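Local coordinates for IPT/TIG domain-containing protein BACOVA_02650 (Bacteroides ovatus, PDB 5E7H) that binds polysaccharide at the cell surface and probably captures xyloglucan before its transport into the periplasm for degradation, at residues N88-Y93 with Q144-S149. Sequence-based numbering, arbitrary orientation.
Sequences NVILNY and QWVNTS. With NA (sodium ion), chain I; FMT (formic acid), chain F; FMT (formic acid), chain E.
Q144 meets I90 where the loop after strand 133-142 runs beside strand 89-91, which pairs antiparallel with strand 246-259 in the β-sheet architecture of the xyloglucan-binding domain. Q144 N donates an almost straight hydrogen bond (168°) to I90 O, 2.9 Å away and on a lone pair. Q144 O rests 3.3 Å from I90 CA in a CH···O contact, while water 1 lies 2.8 Å from both Q144 O and V89 O, bridging the two carbonyls. Glutamine suits this exposed place because the bonding is all backbone and its extended chain can lead away. Next, W145 crosses I90 obliquely: the large apolar indole reaches far enough to bring W145 CZ3 within 3.8 Å of I90 CD1. The indole NE1 is satisfied by S231 O, and the rings of W145 and F226 meet edge-to-face. V146, compact and apolar in a buried spot, sets its CG2 3.6 Å from I90 CG2 and 3.4 Å from N88 O. Isoleucine's branched chain thus serves two neighbours; an alanine here would probably leave W145 CZ3 and V146 CG2 without these apolar partners, opening a gap between strand and loop. Beyond, N147 closes an Asx turn, N147 OD1 accepting from S149 N at 2.8 Å.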
loop_
_atom_site.group_PDB
_atom_site.type_symbol
_atom_site.label_atom_id
_atom_site.label_comp_id
_atom_site.label_asym_id
_atom_site.label_seq_id
_atom_site.Cartn_x
_atom_site.Cartn_y
_atom_site.Cartn_z
ATOM N N ASN A 88 9.399 1.577 7.572
ATOM C CA ASN A 88 8.029 1.701 8.049
ATOM C C ASN A 88 7.178 0.454 7.781
ATOM O O ASN A 88 6.031 0.383 8.220
ATOM C CB ASN A 88 7.338 2.905 7.373
ATOM C CG ASN A 88 7.921 4.231 7.781
ATOM O OD1 ASN A 88 8.911 4.672 7.201
ATOM N ND2 ASN A 88 7.316 4.885 8.768
ATOM N N VAL A 89 7.723 -0.528 7.063
ATOM C CA VAL A 89 7.001 -1.754 6.764
ATOM C C VAL A 89 6.885 -2.576 8.043
ATOM O O VAL A 89 7.876 -2.781 8.750
ATOM C CB VAL A 89 7.702 -2.552 5.659
ATOM C CG1 VAL A 89 7.049 -3.906 5.410
ATOM C CG2 VAL A 89 7.696 -1.733 4.363
ATOM N N ILE A 90 5.663 -3.042 8.321
ATOM C CA ILE A 90 5.378 -3.838 9.502
ATOM C C ILE A 90 5.078 -5.307 9.155
ATOM O O ILE A 90 5.114 -6.156 10.035
ATOM C CB ILE A 90 4.201 -3.234 10.305
ATOM C CG1 ILE A 90 2.908 -3.182 9.493
ATOM C CG2 ILE A 90 4.594 -1.831 10.817
ATOM C CD1 ILE A 90 1.687 -2.920 10.311
ATOM N N LEU A 91 4.794 -5.601 7.885
ATOM C CA LEU A 91 4.436 -6.960 7.474
ATOM C C LEU A 91 4.608 -7.095 5.964
ATOM O O LEU A 91 3.898 -6.428 5.215
ATOM C CB LEU A 91 2.999 -7.309 7.888
ATOM C CG LEU A 91 2.503 -8.698 7.491
ATOM C CD1 LEU A 91 3.280 -9.795 8.137
ATOM C CD2 LEU A 91 1.044 -8.806 7.869
ATOM N N ASN A 92 5.528 -7.956 5.531
ATOM C CA ASN A 92 5.664 -8.239 4.089
ATOM C C ASN A 92 5.743 -9.726 3.739
ATOM O O ASN A 92 5.857 -10.047 2.559
ATOM C CB ASN A 92 6.883 -7.499 3.503
ATOM C CG ASN A 92 8.202 -7.985 4.047
ATOM O OD1 ASN A 92 8.309 -9.036 4.667
ATOM N ND2 ASN A 92 9.256 -7.225 3.757
ATOM N N TYR A 93 5.657 -10.591 4.743
ATOM C CA TYR A 93 5.661 -12.053 4.556
ATOM C C TYR A 93 6.971 -12.553 3.938
ATOM O O TYR A 93 7.050 -13.697 3.438
ATOM C CB TYR A 93 4.455 -12.471 3.714
ATOM C CG TYR A 93 3.133 -12.161 4.396
ATOM C CD1 TYR A 93 2.738 -12.875 5.525
ATOM C CD2 TYR A 93 2.291 -11.196 3.902
ATOM C CE1 TYR A 93 1.531 -12.615 6.162
ATOM C CE2 TYR A 93 1.075 -10.900 4.549
ATOM C CZ TYR A 93 0.700 -11.634 5.663
ATOM O OH TYR A 93 -0.516 -11.383 6.283
ATOM N N GLN A 144 5.861 -6.629 12.798
ATOM C CA GLN A 144 7.024 -6.005 13.410
ATOM C C GLN A 144 6.748 -4.518 13.444
ATOM O O GLN A 144 6.833 -3.846 12.416
ATOM C CB GLN A 144 8.283 -6.322 12.613
ATOM C CG GLN A 144 9.540 -5.709 13.181
ATOM C CD GLN A 144 10.747 -5.983 12.312
ATOM O OE1 GLN A 144 11.534 -5.080 12.025
ATOM N NE2 GLN A 144 10.897 -7.232 11.879
ATOM N N TRP A 145 6.326 -3.996 14.599
ATOM C CA TRP A 145 5.902 -2.591 14.630
ATOM C C TRP A 145 7.093 -1.695 14.321
ATOM O O TRP A 145 8.244 -2.053 14.573
ATOM C CB TRP A 145 5.275 -2.223 15.986
ATOM C CG TRP A 145 4.088 -3.092 16.385
ATOM C CD1 TRP A 145 3.985 -3.802 17.537
ATOM C CD2 TRP A 145 2.874 -3.348 15.648
ATOM N NE1 TRP A 145 2.795 -4.481 17.578
ATOM C CE2 TRP A 145 2.092 -4.227 16.436
ATOM C CE3 TRP A 145 2.353 -2.915 14.422
ATOM C CZ2 TRP A 145 0.841 -4.696 16.024
ATOM C CZ3 TRP A 145 1.109 -3.383 14.016
ATOM C CH2 TRP A 145 0.368 -4.273 14.821
ATOM N N VAL A 146 6.794 -0.512 13.789
ATOM C CA VAL A 146 7.831 0.455 13.429
ATOM C C VAL A 146 8.575 0.878 14.692
ATOM O O VAL A 146 7.975 1.141 15.735
ATOM C CB VAL A 146 7.228 1.689 12.715
ATOM C CG1 VAL A 146 8.329 2.652 12.293
ATOM C CG2 VAL A 146 6.405 1.256 11.512
ATOM N N ASN A 147 9.901 0.938 14.605
ATOM C CA ASN A 147 10.733 1.343 15.709
ATOM C C ASN A 147 10.460 2.784 16.126
ATOM O O ASN A 147 10.176 3.616 15.267
ATOM C CB ASN A 147 12.195 1.186 15.308
ATOM C CG ASN A 147 13.132 1.148 16.495
ATOM O OD1 ASN A 147 13.333 2.141 17.197
ATOM N ND2 ASN A 147 13.728 -0.017 16.720
ATOM N N THR A 148 10.579 3.087 17.413
ATOM C CA THR A 148 10.347 4.455 17.887
ATOM C C THR A 148 11.471 5.403 17.446
ATOM O O THR A 148 11.337 6.626 17.568
ATOM C CB THR A 148 10.158 4.526 19.417
ATOM O OG1 THR A 148 11.267 3.924 20.092
ATOM C CG2 THR A 148 8.865 3.842 19.824
ATOM N N SER A 149 12.568 4.871 16.911
ATOM C CA SER A 149 13.581 5.746 16.299
ATOM C C SER A 149 13.091 6.320 14.965
ATOM O O SER A 149 13.705 7.263 14.431
ATOM C CB SER A 149 14.898 4.995 16.087
ATOM O OG SER A 149 14.723 3.972 15.128
HETATM NA NA NA I . 6.359 -9.128 -0.012
HETATM C C FMT F . 12.650 -7.571 2.990
HETATM O O1 FMT F . 12.454 -7.781 1.759
HETATM O O2 FMT F . 12.181 -8.369 3.845
HETATM C C FMT E . 14.077 -3.031 14.881
HETATM O O1 FMT E . 14.456 -2.327 13.906
HETATM O O2 FMT E . 12.918 -2.868 15.351
HETATM O O HOH W 1 8.822 -2.227 11.363
HETATM O O HOH W 2 7.686 -6.869 -0.077
#